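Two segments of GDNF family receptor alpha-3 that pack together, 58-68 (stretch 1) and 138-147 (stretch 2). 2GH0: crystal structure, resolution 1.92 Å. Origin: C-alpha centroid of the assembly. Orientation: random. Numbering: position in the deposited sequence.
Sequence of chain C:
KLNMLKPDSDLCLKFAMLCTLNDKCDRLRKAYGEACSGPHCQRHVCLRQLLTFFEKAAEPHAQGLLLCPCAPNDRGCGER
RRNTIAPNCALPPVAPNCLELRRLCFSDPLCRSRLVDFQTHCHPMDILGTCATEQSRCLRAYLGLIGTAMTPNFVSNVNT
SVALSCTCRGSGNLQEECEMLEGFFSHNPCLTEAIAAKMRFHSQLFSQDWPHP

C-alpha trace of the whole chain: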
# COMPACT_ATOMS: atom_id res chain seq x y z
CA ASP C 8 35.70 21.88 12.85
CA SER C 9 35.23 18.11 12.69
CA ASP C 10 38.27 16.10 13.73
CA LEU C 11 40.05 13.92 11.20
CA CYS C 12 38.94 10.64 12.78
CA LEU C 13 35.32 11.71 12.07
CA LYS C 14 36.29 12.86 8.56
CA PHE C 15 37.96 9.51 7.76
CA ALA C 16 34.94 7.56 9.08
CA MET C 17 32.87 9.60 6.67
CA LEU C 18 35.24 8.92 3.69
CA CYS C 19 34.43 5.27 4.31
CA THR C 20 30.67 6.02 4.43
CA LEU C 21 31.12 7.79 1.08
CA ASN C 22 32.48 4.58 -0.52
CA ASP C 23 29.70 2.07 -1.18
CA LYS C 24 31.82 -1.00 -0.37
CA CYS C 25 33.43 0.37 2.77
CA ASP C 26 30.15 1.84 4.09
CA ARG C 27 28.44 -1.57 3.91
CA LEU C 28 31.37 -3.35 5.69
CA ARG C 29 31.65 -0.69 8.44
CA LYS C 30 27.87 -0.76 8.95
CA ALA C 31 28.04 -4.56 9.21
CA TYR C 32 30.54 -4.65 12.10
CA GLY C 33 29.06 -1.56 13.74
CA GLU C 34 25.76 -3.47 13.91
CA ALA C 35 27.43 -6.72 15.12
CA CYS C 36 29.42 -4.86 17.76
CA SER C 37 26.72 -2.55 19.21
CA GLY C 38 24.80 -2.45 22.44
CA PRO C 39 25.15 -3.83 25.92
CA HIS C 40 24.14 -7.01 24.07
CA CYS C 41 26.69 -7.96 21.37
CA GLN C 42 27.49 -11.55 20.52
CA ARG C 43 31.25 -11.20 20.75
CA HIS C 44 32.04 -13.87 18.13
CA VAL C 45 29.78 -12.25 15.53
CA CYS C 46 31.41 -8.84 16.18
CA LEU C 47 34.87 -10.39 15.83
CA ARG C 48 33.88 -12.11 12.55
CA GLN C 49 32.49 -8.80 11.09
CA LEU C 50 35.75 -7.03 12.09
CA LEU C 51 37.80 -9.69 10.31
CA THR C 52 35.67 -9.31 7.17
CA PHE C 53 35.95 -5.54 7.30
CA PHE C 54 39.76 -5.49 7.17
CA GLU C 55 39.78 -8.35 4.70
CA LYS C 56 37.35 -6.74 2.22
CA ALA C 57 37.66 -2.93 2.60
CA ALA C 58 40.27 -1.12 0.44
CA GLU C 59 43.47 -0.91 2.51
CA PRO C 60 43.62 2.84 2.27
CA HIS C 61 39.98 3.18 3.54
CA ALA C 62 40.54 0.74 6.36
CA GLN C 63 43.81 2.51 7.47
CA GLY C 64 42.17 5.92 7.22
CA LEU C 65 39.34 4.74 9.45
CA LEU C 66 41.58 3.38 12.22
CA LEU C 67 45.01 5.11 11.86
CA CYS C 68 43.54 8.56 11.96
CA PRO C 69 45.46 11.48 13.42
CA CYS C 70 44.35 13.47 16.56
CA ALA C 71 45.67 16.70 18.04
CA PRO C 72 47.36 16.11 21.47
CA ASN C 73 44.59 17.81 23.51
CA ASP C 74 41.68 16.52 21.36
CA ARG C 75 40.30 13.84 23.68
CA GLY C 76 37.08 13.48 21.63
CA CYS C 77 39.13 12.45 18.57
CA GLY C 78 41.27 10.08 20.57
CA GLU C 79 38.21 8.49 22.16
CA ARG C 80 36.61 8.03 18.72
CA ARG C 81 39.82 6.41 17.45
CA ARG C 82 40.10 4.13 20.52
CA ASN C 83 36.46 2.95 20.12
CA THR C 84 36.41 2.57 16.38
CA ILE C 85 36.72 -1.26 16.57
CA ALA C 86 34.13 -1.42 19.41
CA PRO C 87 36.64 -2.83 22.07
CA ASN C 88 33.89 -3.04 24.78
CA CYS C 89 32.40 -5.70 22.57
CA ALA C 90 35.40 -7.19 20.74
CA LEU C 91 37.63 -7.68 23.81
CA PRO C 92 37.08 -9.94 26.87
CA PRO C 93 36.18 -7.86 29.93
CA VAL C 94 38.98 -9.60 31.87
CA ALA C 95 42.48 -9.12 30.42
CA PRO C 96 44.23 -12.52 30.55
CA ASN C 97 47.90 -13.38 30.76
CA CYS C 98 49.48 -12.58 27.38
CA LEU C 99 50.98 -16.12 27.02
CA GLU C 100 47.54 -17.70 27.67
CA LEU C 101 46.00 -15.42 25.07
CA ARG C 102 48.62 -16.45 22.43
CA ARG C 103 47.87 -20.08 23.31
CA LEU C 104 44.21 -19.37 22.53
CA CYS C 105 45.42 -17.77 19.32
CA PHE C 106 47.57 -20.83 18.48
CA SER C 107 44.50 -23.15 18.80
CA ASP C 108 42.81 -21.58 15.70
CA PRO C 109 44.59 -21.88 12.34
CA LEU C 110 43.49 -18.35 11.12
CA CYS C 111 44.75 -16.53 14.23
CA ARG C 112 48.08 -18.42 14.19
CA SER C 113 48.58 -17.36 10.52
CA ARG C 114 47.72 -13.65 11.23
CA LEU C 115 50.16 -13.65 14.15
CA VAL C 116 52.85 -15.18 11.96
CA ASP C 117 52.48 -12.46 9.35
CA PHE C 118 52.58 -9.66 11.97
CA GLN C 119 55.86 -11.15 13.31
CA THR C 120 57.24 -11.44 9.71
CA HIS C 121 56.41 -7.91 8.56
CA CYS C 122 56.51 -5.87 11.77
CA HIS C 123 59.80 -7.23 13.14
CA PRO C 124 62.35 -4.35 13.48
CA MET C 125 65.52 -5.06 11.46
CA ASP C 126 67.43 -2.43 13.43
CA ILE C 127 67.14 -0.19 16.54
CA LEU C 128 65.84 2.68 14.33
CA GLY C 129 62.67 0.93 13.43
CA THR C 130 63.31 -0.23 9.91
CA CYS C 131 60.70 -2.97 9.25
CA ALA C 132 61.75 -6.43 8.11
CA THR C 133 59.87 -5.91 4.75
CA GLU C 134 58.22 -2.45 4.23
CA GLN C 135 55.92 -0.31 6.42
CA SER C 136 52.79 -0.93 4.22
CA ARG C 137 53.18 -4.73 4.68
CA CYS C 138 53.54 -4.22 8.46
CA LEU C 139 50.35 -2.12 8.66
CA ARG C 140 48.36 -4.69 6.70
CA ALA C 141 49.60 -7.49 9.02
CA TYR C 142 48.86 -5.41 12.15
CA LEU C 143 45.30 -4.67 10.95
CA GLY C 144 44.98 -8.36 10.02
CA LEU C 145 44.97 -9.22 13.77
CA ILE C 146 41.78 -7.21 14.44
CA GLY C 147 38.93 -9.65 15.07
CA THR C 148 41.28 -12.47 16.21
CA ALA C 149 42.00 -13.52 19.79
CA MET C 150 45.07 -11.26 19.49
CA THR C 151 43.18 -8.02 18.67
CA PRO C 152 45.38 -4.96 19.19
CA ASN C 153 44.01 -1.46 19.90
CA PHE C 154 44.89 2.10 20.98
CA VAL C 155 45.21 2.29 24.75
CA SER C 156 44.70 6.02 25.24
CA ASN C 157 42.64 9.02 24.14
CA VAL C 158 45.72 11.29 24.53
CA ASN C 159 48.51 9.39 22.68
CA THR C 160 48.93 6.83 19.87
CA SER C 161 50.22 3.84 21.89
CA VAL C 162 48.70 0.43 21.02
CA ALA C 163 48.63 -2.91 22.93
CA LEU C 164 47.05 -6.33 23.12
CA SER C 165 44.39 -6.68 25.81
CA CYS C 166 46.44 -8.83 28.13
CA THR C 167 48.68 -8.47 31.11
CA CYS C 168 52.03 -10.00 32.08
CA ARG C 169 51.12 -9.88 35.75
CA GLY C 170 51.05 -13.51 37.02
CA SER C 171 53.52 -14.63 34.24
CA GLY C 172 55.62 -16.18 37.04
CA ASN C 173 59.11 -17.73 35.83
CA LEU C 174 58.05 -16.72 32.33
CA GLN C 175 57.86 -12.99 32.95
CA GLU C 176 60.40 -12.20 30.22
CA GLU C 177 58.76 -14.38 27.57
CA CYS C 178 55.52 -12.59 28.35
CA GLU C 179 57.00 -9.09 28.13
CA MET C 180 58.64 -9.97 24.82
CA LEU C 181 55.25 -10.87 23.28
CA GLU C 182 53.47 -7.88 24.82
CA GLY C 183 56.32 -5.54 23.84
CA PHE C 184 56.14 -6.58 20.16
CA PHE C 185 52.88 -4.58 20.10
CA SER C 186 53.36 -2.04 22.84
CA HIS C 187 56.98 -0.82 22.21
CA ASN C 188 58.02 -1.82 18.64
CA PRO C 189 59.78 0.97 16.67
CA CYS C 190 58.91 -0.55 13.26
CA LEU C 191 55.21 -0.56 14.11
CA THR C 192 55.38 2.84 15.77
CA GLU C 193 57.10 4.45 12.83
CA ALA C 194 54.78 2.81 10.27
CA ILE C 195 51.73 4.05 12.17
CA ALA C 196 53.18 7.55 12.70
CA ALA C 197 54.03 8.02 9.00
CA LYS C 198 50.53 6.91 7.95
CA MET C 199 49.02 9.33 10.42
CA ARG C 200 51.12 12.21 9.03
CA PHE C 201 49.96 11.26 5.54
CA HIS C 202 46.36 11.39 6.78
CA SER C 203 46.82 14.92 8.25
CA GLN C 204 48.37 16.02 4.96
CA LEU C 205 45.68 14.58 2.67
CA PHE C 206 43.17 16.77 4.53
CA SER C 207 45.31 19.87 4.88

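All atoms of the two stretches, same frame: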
# COMPACT_ATOMS: atom_id res chain seq x y z
N ALA C 58 38.99 -1.54 1.05
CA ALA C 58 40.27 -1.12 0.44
C ALA C 58 41.25 -0.76 1.55
O ALA C 58 40.81 -0.11 2.54
CB ALA C 58 40.02 0.07 -0.53
N GLU C 59 42.53 -1.17 1.44
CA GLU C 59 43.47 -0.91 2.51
C GLU C 59 43.52 0.57 2.87
O GLU C 59 43.57 0.91 4.05
CB GLU C 59 44.89 -1.42 2.23
CG GLU C 59 45.06 -2.91 2.28
CD GLU C 59 46.22 -3.38 1.42
OE1 GLU C 59 47.37 -3.06 1.84
OE2 GLU C 59 46.00 -4.03 0.36
N PRO C 60 43.55 1.44 1.85
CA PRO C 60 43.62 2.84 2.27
C PRO C 60 42.38 3.34 3.08
O PRO C 60 42.53 4.22 3.90
CB PRO C 60 43.79 3.58 0.94
CG PRO C 60 44.30 2.52 -0.06
CD PRO C 60 43.60 1.27 0.35
N HIS C 61 41.18 2.85 2.75
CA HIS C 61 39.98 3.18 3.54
C HIS C 61 40.04 2.61 4.94
O HIS C 61 39.75 3.28 5.93
CB HIS C 61 38.68 2.71 2.82
CG HIS C 61 38.41 3.47 1.56
ND1 HIS C 61 38.05 2.86 0.39
CD2 HIS C 61 38.46 4.79 1.30
CE1 HIS C 61 37.90 3.77 -0.56
NE2 HIS C 61 38.16 4.95 -0.04
N ALA C 62 40.43 1.37 5.04
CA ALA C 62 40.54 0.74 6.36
C ALA C 62 41.60 1.42 7.27
O ALA C 62 41.39 1.65 8.50
CB ALA C 62 40.78 -0.82 6.14
N GLN C 63 42.75 1.80 6.69
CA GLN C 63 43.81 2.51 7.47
C GLN C 63 43.45 3.93 7.79
O GLN C 63 43.82 4.44 8.84
CB GLN C 63 45.12 2.45 6.63
CG GLN C 63 45.56 0.92 6.66
CD GLN C 63 46.77 0.61 5.85
OE1 GLN C 63 47.48 1.51 5.42
NE2 GLN C 63 47.03 -0.68 5.65
N GLY C 64 42.68 4.57 6.93
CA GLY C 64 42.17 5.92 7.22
C GLY C 64 41.22 5.88 8.42
O GLY C 64 41.26 6.77 9.31
N LEU C 65 40.37 4.88 8.42
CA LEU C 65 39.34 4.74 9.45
C LEU C 65 40.02 4.60 10.85
O LEU C 65 39.65 5.22 11.88
CB LEU C 65 38.52 3.47 9.14
CG LEU C 65 37.40 3.23 10.17
CD1 LEU C 65 36.36 4.36 10.14
CD2 LEU C 65 36.73 1.84 10.07
N LEU C 66 40.99 3.72 10.91
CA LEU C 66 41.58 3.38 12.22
C LEU C 66 42.82 4.16 12.58
O LEU C 66 42.97 4.57 13.78
CB LEU C 66 41.87 1.88 12.19
CG LEU C 66 42.31 1.28 13.56
CD1 LEU C 66 41.31 1.57 14.62
CD2 LEU C 66 42.48 -0.27 13.39
N LEU C 67 43.69 4.46 11.61
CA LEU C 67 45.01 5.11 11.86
C LEU C 67 44.88 6.56 11.60
O LEU C 67 45.65 7.15 10.88
CB LEU C 67 46.16 4.49 11.05
CG LEU C 67 46.26 2.96 11.19
CD1 LEU C 67 47.38 2.30 10.36
CD2 LEU C 67 46.36 2.52 12.65
N CYS C 68 43.90 7.16 12.27
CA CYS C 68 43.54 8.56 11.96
C CYS C 68 44.21 9.46 12.99
O CYS C 68 44.40 9.06 14.22
CB CYS C 68 42.01 8.73 11.92
SG CYS C 68 41.16 8.10 13.41
N CYS C 138 53.73 -4.22 7.02
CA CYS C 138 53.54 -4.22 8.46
C CYS C 138 52.16 -3.72 8.87
O CYS C 138 51.51 -4.36 9.69
CB CYS C 138 54.64 -3.43 9.21
SG CYS C 138 54.28 -3.18 10.97
N LEU C 139 51.67 -2.63 8.27
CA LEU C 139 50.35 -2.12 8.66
C LEU C 139 49.26 -3.10 8.32
O LEU C 139 48.33 -3.31 9.12
CB LEU C 139 50.07 -0.77 7.96
CG LEU C 139 50.90 0.38 8.58
CD1 LEU C 139 50.42 1.72 7.93
CD2 LEU C 139 51.01 0.55 10.18
N ARG C 140 49.39 -3.74 7.16
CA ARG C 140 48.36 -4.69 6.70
C ARG C 140 48.34 -5.90 7.62
O ARG C 140 47.27 -6.44 7.93
CB ARG C 140 48.62 -5.05 5.24
CG ARG C 140 47.86 -6.28 4.72
CD ARG C 140 48.44 -6.78 3.42
NE ARG C 140 48.31 -5.84 2.31
CZ ARG C 140 49.33 -5.20 1.73
NH1 ARG C 140 50.59 -5.40 2.12
NH2 ARG C 140 49.09 -4.38 0.72
N ALA C 141 49.50 -6.34 8.09
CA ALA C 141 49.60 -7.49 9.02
C ALA C 141 49.11 -7.15 10.44
O ALA C 141 48.46 -7.96 11.11
CB ALA C 141 51.04 -7.97 9.09
N TYR C 142 49.42 -5.95 10.89
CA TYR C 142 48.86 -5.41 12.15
C TYR C 142 47.33 -5.36 12.10
O TYR C 142 46.67 -5.94 12.98
CB TYR C 142 49.43 -4.02 12.42
CG TYR C 142 48.84 -3.37 13.68
CD1 TYR C 142 49.26 -3.74 14.96
CD2 TYR C 142 47.84 -2.40 13.58
CE1 TYR C 142 48.71 -3.14 16.11
CE2 TYR C 142 47.28 -1.79 14.74
CZ TYR C 142 47.72 -2.20 16.00
OH TYR C 142 47.07 -1.60 17.08
N LEU C 143 46.76 -4.74 11.06
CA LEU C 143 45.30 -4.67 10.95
C LEU C 143 44.65 -6.03 10.76
O LEU C 143 43.54 -6.26 11.24
CB LEU C 143 44.81 -3.64 9.89
CG LEU C 143 45.35 -2.19 10.05
CD1 LEU C 143 44.70 -1.41 8.96
CD2 LEU C 143 44.95 -1.63 11.34
N GLY C 144 45.37 -6.94 10.14
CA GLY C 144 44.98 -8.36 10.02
C GLY C 144 44.82 -9.14 11.32
O GLY C 144 44.29 -10.26 11.32
N LEU C 145 45.20 -8.55 12.46
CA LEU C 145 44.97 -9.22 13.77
C LEU C 145 43.64 -8.79 14.42
O LEU C 145 43.16 -9.46 15.32
CB LEU C 145 46.19 -9.00 14.73
CG LEU C 145 47.40 -9.90 14.40
CD1 LEU C 145 48.61 -9.34 15.13
CD2 LEU C 145 47.15 -11.31 14.81
N ILE C 146 43.00 -7.76 13.86
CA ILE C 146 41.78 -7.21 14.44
C ILE C 146 40.59 -8.10 14.14
O ILE C 146 40.34 -8.45 12.98
CB ILE C 146 41.57 -5.75 14.01
CG1 ILE C 146 42.69 -4.94 14.54
CG2 ILE C 146 40.35 -5.13 14.69
CD1 ILE C 146 42.74 -3.60 14.02
N GLY C 147 39.93 -8.58 15.21
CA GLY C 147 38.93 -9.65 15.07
C GLY C 147 39.45 -11.05 15.45
O GLY C 147 38.67 -12.03 15.47

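Two helices, 59-66 and a second that enters from earlier in the chain and includes 138-143, cross at 69° with their axes 11.3 Å apart at closest approach. At that spacing the backbones do not touch, and side chains must fill the gap; the nearest CA atoms, those of Glu 59 and Arg 140, are still 7.5 Å apart. No hydrogen bond crosses between the stretches, so the contact rests on shape and on one pair of charges.

The central bump is Leu 143, which has more of its surface covered by the other stretch than any other residue here. Its m,t rotamer sends the two methyls apart, so that CD1 lies 3.4 Å from CG of Gln 63 while CD2 lies 3.5 Å from CD2 of Leu 66. It thus wedges between side chains one helical turn apart. Ala 62, whose small side chain also points toward the other stretch, comes no closer than 4.9 Å and leaves room beside it. Leu 66 CD2 also meets Ile 146 CD1 at 3.4 Å; Ile 146 follows the helix in a type I turn from Leu 143, which brings a second branched apolar side chain to the same methyl.

Gln 63 suits a mixed position. Its aliphatic CG packs against leucine, while its extended chain carries the amide over the neighbouring helix, placing NE2 3.8 Å from CB of Leu 139. Further along, Leu 67, the first residue to leave helical geometry, reaches Leu 139, CD1 to CD1 at 3.9 Å, a looser apolar contact.

At the more exposed margin, Glu 59 OE1 and Arg 140 NH2 form a salt bridge at a very short 2.4 Å. The CA-to-CB bond of Arg 140 points sideways, but its long side chain brings the guanidinium nearer, with the carboxylate oxygen over one face.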